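Local coordinates for protein ninB (Enterobacteria phage lambda, PDB 1PC6), which probably acts in phage recombination as the Orf (NinB) protein, with functional similarities to Escherichia coli RecFOR in initiating genetic exchange, at residues Trp50-Asp55 and Val125-Glu130. Sequence-based numbering, arbitrary orientation.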
# COMPACT_ATOMS: atom_id res chain seq x y z
N TRP A 50 -2.56 -6.17 10.06
CA TRP A 50 -3.74 -6.60 9.33
C TRP A 50 -4.49 -7.74 9.95
O TRP A 50 -5.65 -7.95 9.63
CB TRP A 50 -3.37 -6.93 7.89
CG TRP A 50 -3.08 -5.69 7.14
CD1 TRP A 50 -1.86 -5.16 6.87
CD2 TRP A 50 -4.04 -4.73 6.68
NE1 TRP A 50 -1.99 -3.93 6.28
CE2 TRP A 50 -3.32 -3.64 6.15
CE3 TRP A 50 -5.43 -4.69 6.66
CZ2 TRP A 50 -3.95 -2.52 5.62
CZ3 TRP A 50 -6.06 -3.57 6.14
CH2 TRP A 50 -5.32 -2.50 5.62
N ALA A 51 -3.85 -8.49 10.83
CA ALA A 51 -4.53 -9.59 11.49
C ALA A 51 -5.40 -8.96 12.58
O ALA A 51 -6.48 -9.45 12.88
CB ALA A 51 -3.53 -10.55 12.09
N CYS A 52 -4.89 -7.87 13.17
CA CYS A 52 -5.61 -7.14 14.22
C CYS A 52 -6.82 -6.49 13.62
O CYS A 52 -7.95 -6.73 14.05
CB CYS A 52 -4.74 -6.04 14.81
SG CYS A 52 -3.31 -6.66 15.64
N LEU A 53 -6.56 -5.64 12.64
CA LEU A 53 -7.62 -4.93 11.95
C LEU A 53 -8.68 -5.95 11.52
O LEU A 53 -9.87 -5.71 11.69
CB LEU A 53 -7.05 -4.20 10.73
CG LEU A 53 -5.96 -3.18 11.08
CD1 LEU A 53 -5.54 -2.42 9.84
CD2 LEU A 53 -6.48 -2.21 12.12
N GLY A 54 -8.24 -7.08 10.98
CA GLY A 54 -9.18 -8.10 10.54
C GLY A 54 -10.03 -8.63 11.68
O GLY A 54 -11.24 -8.76 11.53
N ASP A 55 -9.39 -8.91 12.81
CA ASP A 55 -10.08 -9.43 13.98
C ASP A 55 -11.11 -8.44 14.47
O ASP A 55 -12.26 -8.79 14.69
CB ASP A 55 -9.09 -9.71 15.11
CG ASP A 55 -8.23 -10.93 14.84
OD1 ASP A 55 -7.13 -11.05 15.45
OD2 ASP A 55 -8.66 -11.77 14.02
N VAL A 125 -12.00 -8.85 22.28
CA VAL A 125 -11.59 -9.36 20.99
C VAL A 125 -10.66 -10.56 21.16
O VAL A 125 -9.68 -10.50 21.91
CB VAL A 125 -10.87 -8.26 20.16
CG1 VAL A 125 -10.21 -8.87 18.93
CG2 VAL A 125 -11.85 -7.17 19.75
N LYS A 126 -10.97 -11.66 20.47
CA LYS A 126 -10.12 -12.84 20.51
C LYS A 126 -9.16 -12.65 19.34
O LYS A 126 -9.59 -12.54 18.20
CB LYS A 126 -10.95 -14.11 20.30
CG LYS A 126 -10.10 -15.38 20.27
CD LYS A 126 -10.90 -16.61 19.85
CE LYS A 126 -9.98 -17.82 19.62
NZ LYS A 126 -9.12 -18.12 20.81
N TRP A 127 -7.86 -12.60 19.63
CA TRP A 127 -6.85 -12.39 18.59
C TRP A 127 -6.53 -13.66 17.82
O TRP A 127 -6.07 -14.64 18.40
CB TRP A 127 -5.59 -11.82 19.21
CG TRP A 127 -5.83 -10.50 19.82
CD1 TRP A 127 -5.81 -10.19 21.15
CD2 TRP A 127 -6.19 -9.29 19.14
NE1 TRP A 127 -6.13 -8.86 21.34
CE2 TRP A 127 -6.37 -8.29 20.12
CE3 TRP A 127 -6.38 -8.96 17.79
CZ2 TRP A 127 -6.73 -6.97 19.79
CZ3 TRP A 127 -6.74 -7.66 17.46
CH2 TRP A 127 -6.91 -6.68 18.46
N SER A 128 -6.76 -13.62 16.51
CA SER A 128 -6.56 -14.76 15.61
C SER A 128 -5.12 -15.20 15.45
O SER A 128 -4.85 -16.41 15.30
CB SER A 128 -7.12 -14.44 14.22
OG SER A 128 -6.41 -13.37 13.61
N ASP A 129 -4.21 -14.23 15.47
CA ASP A 129 -2.79 -14.50 15.32
C ASP A 129 -2.29 -15.34 16.48
O ASP A 129 -1.53 -16.29 16.27
CB ASP A 129 -2.03 -13.18 15.22
CG ASP A 129 -0.92 -13.24 14.19
OD1 ASP A 129 -1.15 -13.80 13.10
OD2 ASP A 129 0.17 -12.71 14.47
N GLU A 130 -2.71 -14.99 17.69
CA GLU A 130 -2.32 -15.75 18.88
C GLU A 130 -2.89 -17.16 18.78
O GLU A 130 -2.28 -18.13 19.23
CB GLU A 130 -2.89 -15.13 20.16
CG GLU A 130 -2.31 -13.81 20.63
CD GLU A 130 -2.98 -13.35 21.93
OE1 GLU A 130 -2.71 -12.22 22.39
OE2 GLU A 130 -3.79 -14.14 22.48
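Asp-55, on helix 43-59, reaches across to Ser-128 and accepts the first N-H of the C-terminal helix 128-140 at its N-terminus, while Trp-127 occupies the N-cap position. The side chain runs from CB, which lies beside the indole of Trp-127, 3.9 Å from CE3, and touches CG1 of Val-125 at 4.1 Å. CG lies anti to the carbonyl carbon (chi1 -72°), which puts it near the N-terminus of helix 128-140. OD1 accepts from Ser-128 N at 2.8 Å, a nearly straight bond (162°) that arrives from above the carboxylate plane, 42° out of it. The same oxygen sits at the edge of the indole, near its plane and 3.2 Å from Trp-127 CE3. OD2 takes the hydroxyl of Ser-128 on its syn lone pair, with OG 2.8 Å away, and also forms a salt bridge with Arg-58, one turn further along its own helix. Two bonds from one serine thus fix the rotation of a buried carboxylate, and the positive end of helix 128-140 would help to stabilise its charge. One turn earlier, Cys-52 meets the next atom of the same ring, CZ3 of Trp-127: its CB lies 3.7 Å from CZ3, and SG makes an oblique sulfur-aromatic contact, 4.7 Å from the centroid of the six-membered ring of Trp-127.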